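Local coordinates for protein Trypsin/chymotrypsin inhibitor (Alocasia macrorrhizos, PDB 5YCZ) that inhibits the serine proteases trypsin and alpha-chymotrypsin as a homodimeric Kunitz-type storage protein of giant taro, at residues A[86-99]-A[102-116]. Residues are numbered along the deposited sequence; the frame is centred on the assembly and turned at random.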
ATOM      1  N   GLN A  86      -2.785   5.049  -9.404  1.00 24.89           N
ATOM      2  CA  GLN A  86      -2.413   6.008  -8.373  1.00 23.39           C
ATOM      3  C   GLN A  86      -2.142   5.289  -7.062  1.00 22.55           C
ATOM      4  O   GLN A  86      -2.717   4.234  -6.778  1.00 23.61           O
ATOM      5  CB  GLN A  86      -3.531   7.039  -8.162  1.00 20.67           C
ATOM      6  CG  GLN A  86      -3.870   7.845  -9.395  1.00 20.59           C
ATOM      7  CD  GLN A  86      -4.892   7.156 -10.287  1.00 24.91           C
ATOM      8  OE1 GLN A  86      -5.641   6.275  -9.847  1.00 33.48           O
ATOM      9  NE2 GLN A  86      -4.939   7.560 -11.539  1.00 25.53           N
ATOM     10  N   SER A  87      -1.271   5.880  -6.247  1.00 23.67           N
ATOM     11  CA  SER A  87      -1.048   5.335  -4.915  1.00 23.12           C
ATOM     12  C   SER A  87      -2.348   5.335  -4.130  1.00 18.47           C
ATOM     13  O   SER A  87      -3.241   6.151  -4.361  1.00 18.56           O
ATOM     14  CB  SER A  87       0.032   6.129  -4.173  1.00 22.83           C
ATOM     15  OG  SER A  87      -0.423   7.408  -3.767  1.00 29.18           O
ATOM     16  N   THR A  88      -2.466   4.383  -3.228  1.00 20.00           N
ATOM     17  CA  THR A  88      -3.578   4.333  -2.296  1.00 18.02           C
ATOM     18  C   THR A  88      -3.339   5.185  -1.045  1.00 21.99           C
ATOM     19  O   THR A  88      -3.970   4.949  -0.007  1.00 24.73           O
ATOM     20  CB  THR A  88      -3.847   2.888  -1.902  1.00 21.51           C
ATOM     21  OG1 THR A  88      -2.613   2.286  -1.489  1.00 23.19           O
ATOM     22  CG2 THR A  88      -4.411   2.122  -3.090  1.00 21.73           C
ATOM     23  N   VAL A  89      -2.417   6.142  -1.116  1.00 24.40           N
ATOM     24  CA  VAL A  89      -2.195   7.105  -0.041  1.00 23.01           C
ATOM     25  C   VAL A  89      -3.287   8.166  -0.102  1.00 21.33           C
ATOM     26  O   VAL A  89      -3.541   8.745  -1.160  1.00 21.97           O
ATOM     27  CB  VAL A  89      -0.804   7.750  -0.169  1.00 23.23           C
ATOM     28  CG1 VAL A  89      -0.690   8.943   0.726  1.00 20.40           C
ATOM     29  CG2 VAL A  89       0.274   6.766   0.185  1.00 28.60           C
ATOM     30  N   TRP A  90      -3.923   8.433   1.037  1.00 18.97           N
ATOM     31  CA  TRP A  90      -4.960   9.449   1.088  1.00 17.49           C
ATOM     32  C   TRP A  90      -4.377  10.820   0.804  1.00 18.43           C
ATOM     33  O   TRP A  90      -3.289  11.159   1.277  1.00 17.30           O
ATOM     34  CB  TRP A  90      -5.602   9.493   2.461  1.00 16.74           C
ATOM     35  CG  TRP A  90      -6.410   8.351   2.862  1.00 18.99           C
ATOM     36  CD1 TRP A  90      -6.421   7.094   2.328  1.00 18.49           C
ATOM     37  CD2 TRP A  90      -7.350   8.346   3.928  1.00 18.79           C
ATOM     38  NE1 TRP A  90      -7.318   6.307   3.007  1.00 18.44           N
ATOM     39  CE2 TRP A  90      -7.901   7.056   3.991  1.00 16.45           C
ATOM     40  CE3 TRP A  90      -7.784   9.317   4.834  1.00 17.64           C
ATOM     41  CZ2 TRP A  90      -8.859   6.711   4.917  1.00 19.60           C
ATOM     42  CZ3 TRP A  90      -8.731   8.981   5.756  1.00 19.25           C
ATOM     43  CH2 TRP A  90      -9.268   7.684   5.796  1.00 22.75           C
ATOM     44  N   THR A  91      -5.134  11.632   0.081  1.00 15.64           N
ATOM     45  CA  THR A  91      -4.793  13.036  -0.074  1.00 18.48           C
ATOM     46  C   THR A  91      -6.105  13.790  -0.161  1.00 17.76           C
ATOM     47  O   THR A  91      -7.115  13.255  -0.633  1.00 15.47           O
ATOM     48  CB  THR A  91      -3.899  13.278  -1.309  1.00 19.10           C
ATOM     49  OG1 THR A  91      -3.658  14.687  -1.492  1.00 22.81           O
ATOM     50  CG2 THR A  91      -4.548  12.693  -2.559  1.00 15.79           C
ATOM     51  N   PHE A  92      -6.117  15.009   0.344  1.00 18.61           N
ATOM     52  CA  PHE A  92      -7.355  15.775   0.343  1.00 23.60           C
ATOM     53  C   PHE A  92      -7.386  16.632  -0.908  1.00 21.14           C
ATOM     54  O   PHE A  92      -6.598  17.572  -1.035  1.00 24.89           O
ATOM     55  CB  PHE A  92      -7.496  16.634   1.596  1.00 23.06           C
ATOM     56  CG  PHE A  92      -8.839  17.297   1.698  1.00 22.32           C
ATOM     57  CD1 PHE A  92      -9.958  16.558   2.047  1.00 21.30           C
ATOM     58  CD2 PHE A  92      -8.986  18.645   1.418  1.00 19.49           C
ATOM     59  CE1 PHE A  92     -11.200  17.152   2.129  1.00 21.51           C
ATOM     60  CE2 PHE A  92     -10.225  19.247   1.483  1.00 22.12           C
ATOM     61  CZ  PHE A  92     -11.340  18.501   1.844  1.00 22.03           C
ATOM     62  N   ASP A  93      -8.274  16.292  -1.841  1.00 19.86           N
ATOM     63  CA  ASP A  93      -8.481  17.101  -3.043  1.00 20.55           C
ATOM     64  C   ASP A  93      -9.260  18.335  -2.618  1.00 24.92           C
ATOM     65  O   ASP A  93     -10.449  18.254  -2.297  1.00 20.17           O
ATOM     66  CB  ASP A  93      -9.220  16.296  -4.111  1.00 27.40           C
ATOM     67  CG  ASP A  93      -9.457  17.087  -5.432  1.00 30.68           C
ATOM     68  OD1 ASP A  93      -9.238  18.314  -5.477  1.00 35.63           O
ATOM     69  OD2 ASP A  93      -9.883  16.470  -6.439  1.00 28.89           O
ATOM     70  N   ARG A  94      -8.582  19.488  -2.581  1.00 24.73           N
ATOM     71  CA  ARG A  94      -9.246  20.716  -2.155  1.00 23.34           C
ATOM     72  C   ARG A  94     -10.230  21.229  -3.195  1.00 26.36           C
ATOM     73  O   ARG A  94     -11.147  21.970  -2.839  1.00 28.05           O
ATOM     74  CB  ARG A  94      -8.222  21.812  -1.835  1.00 28.35           C
ATOM     75  CG  ARG A  94      -7.448  21.605  -0.530  1.00 36.42           C
ATOM     76  CD  ARG A  94      -6.584  22.808  -0.202  1.00 39.08           C
ATOM     77  NE  ARG A  94      -5.921  23.318  -1.401  1.00 45.04           N
ATOM     78  CZ  ARG A  94      -4.643  23.099  -1.700  1.00 50.63           C
ATOM     79  NH1 ARG A  94      -4.128  23.598  -2.823  1.00 46.17           N
ATOM     80  NH2 ARG A  94      -3.886  22.373  -0.877  1.00 46.85           N
ATOM     81  N   GLU A  95     -10.079  20.865  -4.470  1.00 26.82           N
ATOM     82  CA  GLU A  95     -11.074  21.310  -5.441  1.00 27.50           C
ATOM     83  C   GLU A  95     -12.379  20.547  -5.268  1.00 29.27           C
ATOM     84  O   GLU A  95     -13.458  21.148  -5.289  1.00 33.83           O
ATOM     85  CB  GLU A  95     -10.552  21.159  -6.866  1.00 25.10           C
ATOM     86  CG  GLU A  95     -10.846  22.358  -7.819  1.00 51.11           C
ATOM     87  CD  GLU A  95     -12.356  22.808  -7.946  1.00 47.09           C
ATOM     88  OE1 GLU A  95     -13.297  21.988  -7.866  1.00 38.40           O
ATOM     89  OE2 GLU A  95     -12.612  24.004  -8.229  1.00 38.37           O
ATOM     90  N   ALA A  96     -12.303  19.227  -5.075  1.00 28.98           N
ATOM     91  CA  ALA A  96     -13.492  18.397  -4.937  1.00 24.79           C
ATOM     92  C   ALA A  96     -14.038  18.356  -3.514  1.00 22.51           C
ATOM     93  O   ALA A  96     -15.233  18.101  -3.325  1.00 25.80           O
ATOM     94  CB  ALA A  96     -13.201  16.973  -5.408  1.00 25.67           C
ATOM     95  N   GLY A  97     -13.210  18.610  -2.510  1.00 23.04           N
ATOM     96  CA  GLY A  97     -13.717  18.668  -1.159  1.00 20.68           C
ATOM     97  C   GLY A  97     -13.837  17.343  -0.437  1.00 23.93           C
ATOM     98  O   GLY A  97     -14.472  17.312   0.628  1.00 24.93           O
ATOM     99  N   PHE A  98     -13.242  16.251  -0.961  1.00 22.50           N
ATOM    100  CA  PHE A  98     -13.241  14.945  -0.291  1.00 21.53           C
ATOM    101  C   PHE A  98     -11.845  14.335  -0.376  1.00 18.21           C
ATOM    102  O   PHE A  98     -10.913  14.946  -0.891  1.00 20.37           O
ATOM    103  CB  PHE A  98     -14.321  13.986  -0.854  1.00 17.10           C
ATOM    104  CG  PHE A  98     -14.353  13.869  -2.369  1.00 17.71           C
ATOM    105  CD1 PHE A  98     -13.423  13.105  -3.041  1.00 18.54           C
ATOM    106  CD2 PHE A  98     -15.357  14.472  -3.110  1.00 19.13           C
ATOM    107  CE1 PHE A  98     -13.464  12.981  -4.432  1.00 22.25           C
ATOM    108  CE2 PHE A  98     -15.405  14.340  -4.509  1.00 19.10           C
ATOM    109  CZ  PHE A  98     -14.457  13.603  -5.165  1.00 18.62           C
ATOM    110  N   VAL A  99     -11.696  13.112   0.121  1.00 18.82           N
ATOM    111  CA  VAL A  99     -10.396  12.438   0.165  1.00 22.76           C
ATOM    112  C   VAL A  99     -10.259  11.488  -1.019  1.00 17.64           C
ATOM    113  O   VAL A  99     -11.134  10.647  -1.262  1.00 18.97           O
ATOM    114  CB  VAL A  99     -10.197  11.692   1.493  1.00 19.26           C
ATOM    115  CG1 VAL A  99      -8.830  11.035   1.497  1.00 19.27           C
ATOM    116  CG2 VAL A  99     -10.350  12.660   2.662  1.00 14.18           C
ATOM    117  N   GLY A 102      -3.609   8.775  -4.625  1.00 24.45           N
ATOM    118  CA  GLY A 102      -2.461   9.399  -5.251  1.00 19.92           C
ATOM    119  C   GLY A 102      -1.768  10.375  -4.329  1.00 20.67           C
ATOM    120  O   GLY A 102      -1.441  11.496  -4.739  1.00 21.15           O
ATOM    121  N   GLY A 103      -1.564   9.997  -3.113  1.00 21.06           N
ATOM    122  CA  GLY A 103      -0.903  10.876  -2.192  1.00 25.40           C
ATOM    123  C   GLY A 103       0.564  10.561  -2.070  1.00 24.93           C
ATOM    124  O   GLY A 103       1.021   9.481  -2.457  1.00 23.56           O
ATOM    125  N   THR A 104       1.294  11.510  -1.487  1.00 25.56           N
ATOM    126  CA  THR A 104       2.746  11.445  -1.432  1.00 26.67           C
ATOM    127  C   THR A 104       3.254  11.861  -0.059  1.00 27.88           C
ATOM    128  O   THR A 104       2.623  12.654   0.642  1.00 28.85           O
ATOM    129  CB  THR A 104       3.345  12.345  -2.467  1.00 22.17           C
ATOM    130  OG1 THR A 104       2.674  13.614  -2.375  1.00 29.95           O
ATOM    131  CG2 THR A 104       3.142  11.756  -3.850  1.00 18.99           C
ATOM    132  N   THR A 105       4.401  11.310   0.318  1.00 29.34           N
ATOM    133  CA  THR A 105       5.150  11.856   1.430  1.00 24.58           C
ATOM    134  C   THR A 105       5.821  13.158   1.002  1.00 29.40           C
ATOM    135  O   THR A 105       6.052  13.420  -0.182  1.00 32.40           O
ATOM    136  CB  THR A 105       6.192  10.852   1.912  1.00 24.26           C
ATOM    137  OG1 THR A 105       7.119  10.585   0.856  1.00 30.32           O
ATOM    138  CG2 THR A 105       5.537   9.571   2.264  1.00 24.35           C
ATOM    139  N   SER A 106       6.107  13.996   1.986  1.00 28.78           N
ATOM    140  CA  SER A 106       6.835  15.227   1.738  1.00 26.14           C
ATOM    141  C   SER A 106       7.468  15.662   3.049  1.00 33.03           C
ATOM    142  O   SER A 106       6.858  15.524   4.111  1.00 31.35           O
ATOM    143  CB  SER A 106       5.920  16.324   1.189  1.00 30.89           C
ATOM    144  OG  SER A 106       6.455  17.609   1.462  1.00 32.18           O
ATOM    145  N   LYS A 107       8.708  16.142   2.979  1.00 37.64           N
ATOM    146  CA  LYS A 107       9.362  16.697   4.152  1.00 35.93           C
ATOM    147  C   LYS A 107       9.285  18.213   4.194  1.00 37.37           C
ATOM    148  O   LYS A 107       9.575  18.803   5.238  1.00 40.67           O
ATOM    149  CB  LYS A 107      10.834  16.268   4.208  1.00 41.05           C
ATOM    150  CG  LYS A 107      11.089  14.774   4.153  1.00 40.36           C
ATOM    151  CD  LYS A 107      12.516  14.445   4.628  1.00 47.53           C
ATOM    152  CE  LYS A 107      12.555  13.839   6.053  1.00 53.78           C
ATOM    153  NZ  LYS A 107      12.494  14.835   7.183  1.00 45.90           N
ATOM    154  N   ALA A 108       8.862  18.842   3.101  1.00 38.09           N
ATOM    155  CA  ALA A 108       8.985  20.278   2.928  1.00 42.13           C
ATOM    156  C   ALA A 108       8.203  21.045   3.995  1.00 48.31           C
ATOM    157  O   ALA A 108       7.418  20.489   4.776  1.00 39.04           O
ATOM    158  CB  ALA A 108       8.503  20.693   1.539  1.00 38.46           C
ATOM    159  N   ILE A 109       8.456  22.356   4.019  1.00 48.52           N
ATOM    160  CA  ILE A 109       7.775  23.264   4.930  1.00 44.45           C
ATOM    161  C   ILE A 109       6.415  23.655   4.385  1.00 46.07           C
ATOM    162  O   ILE A 109       5.514  24.007   5.160  1.00 43.22           O
ATOM    163  CB  ILE A 109       8.656  24.506   5.175  1.00 47.44           C
ATOM    164  CG1 ILE A 109       9.997  24.094   5.789  1.00 56.27           C
ATOM    165  CG2 ILE A 109       7.971  25.505   6.077  1.00 47.17           C
ATOM    166  CD1 ILE A 109      11.082  25.153   5.672  1.00 52.71           C
ATOM    167  N   GLY A 110       6.236  23.584   3.067  1.00 44.52           N
ATOM    168  CA  GLY A 110       4.965  23.890   2.461  1.00 43.19           C
ATOM    169  C   GLY A 110       3.858  22.958   2.916  1.00 43.13           C
ATOM    170  O   GLY A 110       4.085  21.788   3.259  1.00 38.69           O
ATOM    171  N   PRO A 111       2.628  23.466   2.914  1.00 36.10           N
ATOM    172  CA  PRO A 111       1.483  22.611   3.223  1.00 35.73           C
ATOM    173  C   PRO A 111       1.406  21.469   2.223  1.00 29.78           C
ATOM    174  O   PRO A 111       1.762  21.625   1.058  1.00 29.17           O
ATOM    175  CB  PRO A 111       0.290  23.563   3.083  1.00 34.53           C
ATOM    176  CG  PRO A 111       0.744  24.538   2.053  1.00 30.57           C
ATOM    177  CD  PRO A 111       2.212  24.737   2.300  1.00 32.59           C
ATOM    178  N   HIS A 112       0.943  20.310   2.685  1.00 29.05           N
ATOM    179  CA  HIS A 112       0.878  19.127   1.833  1.00 27.90           C
ATOM    180  C   HIS A 112      -0.395  18.354   2.131  1.00 25.86           C
ATOM    181  O   HIS A 112      -0.642  17.990   3.285  1.00 27.70           O
ATOM    182  CB  HIS A 112       2.098  18.228   2.041  1.00 27.42           C
ATOM    183  CG  HIS A 112       2.351  17.299   0.903  1.00 26.59           C
ATOM    184  ND1 HIS A 112       2.395  17.729  -0.406  1.00 26.49           N
ATOM    185  CD2 HIS A 112       2.524  15.956   0.868  1.00 26.17           C
ATOM    186  CE1 HIS A 112       2.600  16.688  -1.197  1.00 31.09           C
ATOM    187  NE2 HIS A 112       2.683  15.600  -0.450  1.00 26.69           N
ATOM    188  N   ASN A 113      -1.175  18.066   1.092  1.00 24.48           N
ATOM    189  CA  ASN A 113      -2.552  17.618   1.287  1.00 26.29           C
ATOM    190  C   ASN A 113      -2.688  16.143   1.631  1.00 25.60           C
ATOM    191  O   ASN A 113      -3.818  15.674   1.837  1.00 23.08           O
ATOM    192  CB  ASN A 113      -3.375  17.913   0.044  1.00 25.85           C
ATOM    193  CG  ASN A 113      -3.673  19.370  -0.098  1.00 34.59           C
ATOM    194  OD1 ASN A 113      -3.549  19.954  -1.185  1.00 41.93           O
ATOM    195  ND2 ASN A 113      -4.057  19.985   1.010  1.00 30.91           N
ATOM    196  N   SER A 114      -1.597  15.392   1.694  1.00 20.94           N
ATOM    197  CA  SER A 114      -1.682  14.032   2.198  1.00 22.28           C
ATOM    198  C   SER A 114      -1.412  13.941   3.702  1.00 21.93           C
ATOM    199  O   SER A 114      -1.297  12.832   4.232  1.00 19.91           O
ATOM    200  CB  SER A 114      -0.725  13.114   1.426  1.00 26.15           C
ATOM    201  OG  SER A 114       0.477  13.777   1.091  1.00 29.74           O
ATOM    202  N   ARG A 115      -1.327  15.069   4.403  1.00 21.59           N
ATOM    203  CA  ARG A 115      -1.025  15.056   5.829  1.00 29.31           C
ATOM    204  C   ARG A 115      -2.320  15.059   6.633  1.00 24.67           C
ATOM    205  O   ARG A 115      -3.110  16.008   6.565  1.00 22.62           O
ATOM    206  CB  ARG A 115      -0.155  16.246   6.219  1.00 30.04           C
ATOM    207  CG  ARG A 115       1.309  16.088   5.869  1.00 28.56           C
ATOM    208  CD  ARG A 115       1.908  17.455   5.590  1.00 30.06           C
ATOM    209  NE  ARG A 115       3.349  17.376   5.417  1.00 34.82           N
ATOM    210  CZ  ARG A 115       4.107  18.387   5.003  1.00 33.40           C
ATOM    211  NH1 ARG A 115       3.563  19.557   4.713  1.00 31.28           N
ATOM    212  NH2 ARG A 115       5.413  18.215   4.859  1.00 33.60           N
ATOM    213  N   PHE A 116      -2.517  14.007   7.412  1.00 23.15           N
ATOM    214  CA  PHE A 116      -3.663  13.907   8.294  1.00 24.45           C
ATOM    215  C   PHE A 116      -3.163  13.763   9.726  1.00 24.77           C
ATOM    216  O   PHE A 116      -2.013  13.382   9.966  1.00 23.62           O
ATOM    217  CB  PHE A 116      -4.556  12.721   7.898  1.00 17.83           C
ATOM    218  CG  PHE A 116      -5.096  12.816   6.507  1.00 18.13           C
ATOM    219  CD1 PHE A 116      -4.311  12.461   5.411  1.00 18.37           C
ATOM    220  CD2 PHE A 116      -6.379  13.275   6.285  1.00 16.30           C
ATOM    221  CE1 PHE A 116      -4.801  12.557   4.119  1.00 17.64           C
ATOM    222  CE2 PHE A 116      -6.880  13.377   4.994  1.00 19.08           C
ATOM    223  CZ  PHE A 116      -6.096  13.009   3.906  1.00 17.87           C
TER
HETATM  224  O   HOH W   1      -2.019  10.351   3.393  1.00 17.87           O
HETATM  225  O   HOH W   2      -0.347  14.817  -1.674  1.00 26.42           O
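Trp90 and Phe116 meet as a T-shaped pair: the benzo edge of the indole, at CE3, points at one face of the phenyl ring, near its rim, with centroids 5.6 Å apart and planes at 87°. In the plane of the phenyl ring, at its edge, lies the carbonyl O of Trp90, while Val99 CG1 comes obliquely to CZ. The torsion that sets Phe116 CG anti to its own carbonyl carbon (chi1 -60°) directs the ring at the segment 86-99, where CE1 also packs 3.6 Å from Trp90 CB. Within 86-99, Val99 CG2 lies in the plane of the Phe92 ring, at its edge. The pair belongs to the beta-trefoil of the Kunitz legume inhibitors, which is rich in loops and has no helix here; Ile76 of strand 74-77 touches both Trp90 and Phe116, and the side chain of Leu56, at the predicted reactive bond, lies about 4 Å from that of Trp90. Around this aromatic centre the long loop before strand 116-120 is pinned at two places. Gly102 N donates to Ser87 O (2.7 Å), and Ser87 OG, between its backbone N and carbonyl carbon (chi1 72°), reaches a lone pair of Gly103 O at 2.8 Å. Val89 CG1 rests on Gly103 CA at 3.5 Å, a close approach that the bare glycine permits. At the other place, Phe92 N donates to Asn113 O at 2.8 Å. Beside the rings, a water bridges Trp90 O and Ser114 O, and a 2.8 Å hydrogen bond between Thr104 OG1 and His112 NE2 ties the loop's two limbs together.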